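Local coordinates for protein possible metal-dependent hydrolase (Veillonella parvula, PDB 3RPC) that probably acts as a zinc-dependent hydrolase of the metallo-beta-lactamase superfamily, with a two-zinc centre, at residues L25-L30 against V69-H74. Residues are numbered along the deposited sequence; the frame is centred on the assembly and turned at random.
With ZN (zinc ion), chain E.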
loop_
_atom_site.group_PDB
_atom_site.type_symbol
_atom_site.label_atom_id
_atom_site.label_comp_id
_atom_site.label_asym_id
_atom_site.label_seq_id
_atom_site.Cartn_x
_atom_site.Cartn_y
_atom_site.Cartn_z
ATOM N N LEU A 25 18.133 -15.812 -3.167
ATOM C CA LEU A 25 18.637 -15.394 -1.864
ATOM C C LEU A 25 17.804 -14.199 -1.414
ATOM O O LEU A 25 17.789 -13.153 -2.069
ATOM C CB LEU A 25 20.128 -15.028 -1.965
ATOM C CG LEU A 25 20.766 -14.459 -0.697
ATOM C CD1 LEU A 25 20.739 -15.478 0.424
ATOM C CD2 LEU A 25 22.212 -14.007 -0.960
ATOM N N ILE A 26 17.101 -14.384 -0.301
ATOM C CA ILE A 26 16.173 -13.381 0.209
ATOM C C ILE A 26 16.791 -12.571 1.348
ATOM O O ILE A 26 17.356 -13.137 2.288
ATOM C CB ILE A 26 14.887 -14.064 0.694
ATOM C CG1 ILE A 26 14.121 -14.631 -0.503
ATOM C CG2 ILE A 26 14.008 -13.086 1.477
ATOM C CD1 ILE A 26 13.022 -15.609 -0.123
ATOM N N ASP A 27 16.698 -11.245 1.223
ATOM C CA ASP A 27 17.041 -10.298 2.285
ATOM C C ASP A 27 18.334 -10.655 3.026
ATOM O O ASP A 27 18.323 -10.864 4.242
ATOM C CB ASP A 27 15.863 -10.162 3.262
ATOM C CG ASP A 27 14.691 -9.397 2.653
ATOM O OD1 ASP A 27 14.740 -9.071 1.455
ATOM O OD2 ASP A 27 13.704 -9.136 3.375
ATOM N N PRO A 28 19.461 -10.678 2.301
ATOM C CA PRO A 28 20.729 -11.119 2.895
ATOM C C PRO A 28 21.357 -10.092 3.841
ATOM O O PRO A 28 21.786 -9.012 3.412
ATOM C CB PRO A 28 21.625 -11.326 1.668
ATOM C CG PRO A 28 21.115 -10.304 0.701
ATOM C CD PRO A 28 19.618 -10.349 0.872
ATOM N N PHE A 29 21.396 -10.459 5.119
ATOM C CA PHE A 29 22.057 -9.712 6.173
ATOM C C PHE A 29 23.093 -10.694 6.682
ATOM O O PHE A 29 22.760 -11.630 7.403
ATOM C CB PHE A 29 21.001 -9.377 7.241
ATOM C CG PHE A 29 21.548 -8.942 8.584
ATOM C CD1 PHE A 29 22.633 -8.080 8.689
ATOM C CD2 PHE A 29 20.916 -9.352 9.754
ATOM C CE1 PHE A 29 23.104 -7.674 9.938
ATOM C CE2 PHE A 29 21.373 -8.942 10.998
ATOM C CZ PHE A 29 22.466 -8.103 11.093
ATOM N N LEU A 30 24.337 -10.513 6.250
ATOM C CA LEU A 30 25.324 -11.593 6.342
ATOM C C LEU A 30 26.469 -11.355 7.333
ATOM O O LEU A 30 27.404 -12.161 7.402
ATOM C CB LEU A 30 25.874 -11.931 4.941
ATOM C CG LEU A 30 24.807 -12.258 3.885
ATOM C CD1 LEU A 30 25.446 -12.643 2.544
ATOM C CD2 LEU A 30 23.880 -13.366 4.384
ATOM N N VAL A 69 16.536 -11.277 -3.842
ATOM C CA VAL A 69 15.330 -10.479 -3.620
ATOM C C VAL A 69 15.570 -9.671 -2.360
ATOM O O VAL A 69 15.874 -10.231 -1.315
ATOM C CB VAL A 69 14.087 -11.368 -3.416
ATOM C CG1 VAL A 69 12.877 -10.524 -2.983
ATOM C CG2 VAL A 69 13.781 -12.136 -4.691
ATOM N N VAL A 70 15.459 -8.352 -2.476
ATOM C CA VAL A 70 15.700 -7.449 -1.362
ATOM C C VAL A 70 14.411 -6.673 -1.116
ATOM O O VAL A 70 14.053 -5.782 -1.893
ATOM C CB VAL A 70 16.862 -6.487 -1.690
ATOM C CG1 VAL A 70 17.176 -5.588 -0.507
ATOM C CG2 VAL A 70 18.107 -7.285 -2.092
ATOM N N THR A 71 13.697 -7.026 -0.047
ATOM C CA THR A 71 12.382 -6.428 0.191
ATOM C C THR A 71 12.467 -4.966 0.609
ATOM O O THR A 71 11.523 -4.194 0.394
ATOM C CB THR A 71 11.554 -7.205 1.229
ATOM O OG1 THR A 71 12.206 -7.158 2.510
ATOM C CG2 THR A 71 11.347 -8.645 0.781
ATOM N N HIS A 72 13.589 -4.609 1.219
ATOM C CA HIS A 72 13.899 -3.239 1.627
ATOM C C HIS A 72 15.332 -3.217 2.121
ATOM O O HIS A 72 15.926 -4.275 2.326
ATOM C CB HIS A 72 12.908 -2.680 2.675
ATOM C CG HIS A 72 12.917 -3.383 4.006
ATOM N ND1 HIS A 72 12.747 -4.745 4.145
ATOM C CD2 HIS A 72 13.007 -2.889 5.267
ATOM C CE1 HIS A 72 12.734 -5.060 5.430
ATOM N NE2 HIS A 72 12.906 -3.955 6.132
ATOM N N THR A 73 15.885 -2.028 2.320
ATOM C CA THR A 73 17.317 -1.933 2.588
ATOM C C THR A 73 17.664 -1.589 4.033
ATOM O O THR A 73 18.734 -1.050 4.310
ATOM C CB THR A 73 18.020 -0.980 1.610
ATOM O OG1 THR A 73 17.414 0.315 1.679
ATOM C CG2 THR A 73 17.915 -1.527 0.195
ATOM N N HIS A 74 16.770 -1.914 4.961
ATOM C CA HIS A 74 17.152 -1.907 6.366
ATOM C C HIS A 74 18.349 -2.847 6.558
ATOM O O HIS A 74 18.460 -3.872 5.883
ATOM C CB HIS A 74 15.991 -2.359 7.255
ATOM C CG HIS A 74 15.020 -1.267 7.574
ATOM N ND1 HIS A 74 13.825 -1.502 8.217
ATOM C CD2 HIS A 74 15.074 0.067 7.352
ATOM C CE1 HIS A 74 13.179 -0.359 8.370
ATOM N NE2 HIS A 74 13.916 0.610 7.856
HETATM ZN ZN ZN E . 12.746 -3.565 8.337
HETATM O O HOH W 1 14.157 -4.355 9.519
#
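Asp27 lays its carboxylate across the side chain of Thr71, the two meeting at about a right angle, and grips that residue with both oxygens. Asp27 OD1 accepts the backbone N-H of Thr71, with 2.7 Å between OD1 and N and a nearly straight bond (169°). Asp27 OD2 takes the hydroxyl of Thr71, with OG1 2.6 Å away. Both donors arrive on the syn side, each about 20° out of the carboxylate plane. This double grip fixes the rotation of the carboxylate, and Thr71 CG2 packs against it, 3.5 Å from each oxygen.

With OG1 of Thr71 between the backbone N and the carbonyl carbon (chi1 64°), the hydroxyl faces both Asp27 and His72. It donates to Asp27 and accepts the N-H of His72 ND1, 3.0 Å from OG1 and in the plane of the imidazole. With ND1 held as a donor, His72 NE2 is turned to the zinc ion, 2.2 Å away. His74 binds the same ion through ND1. A water, His132 and Asp168 complete the site. Asp27 OD2 also bonds His77 ND1. Asp27 thus bonds one zinc ligand, His77, directly and another, His72, only through Thr71.

Next to this polar network, strands 22-26 and 67-69 run parallel, with Ile26 bridged to Val69. Val69 N bonds Leu25 O, and Asp27 N bonds Val69 O at 2.9 Å. Ile26 CG1 and Val69 CB pack on one face of the sheet. Past Ile26 the strand ends, and Asp27 adopts a left-handed backbone conformation.

The arrangement is typical of the metallo-beta-lactamase fold: a loop after an inner strand carries the HxHxDH zinc motif, here His72 to His77, and a buried second-shell aspartate probably helps to orient His77 and, by way of Thr71, His72.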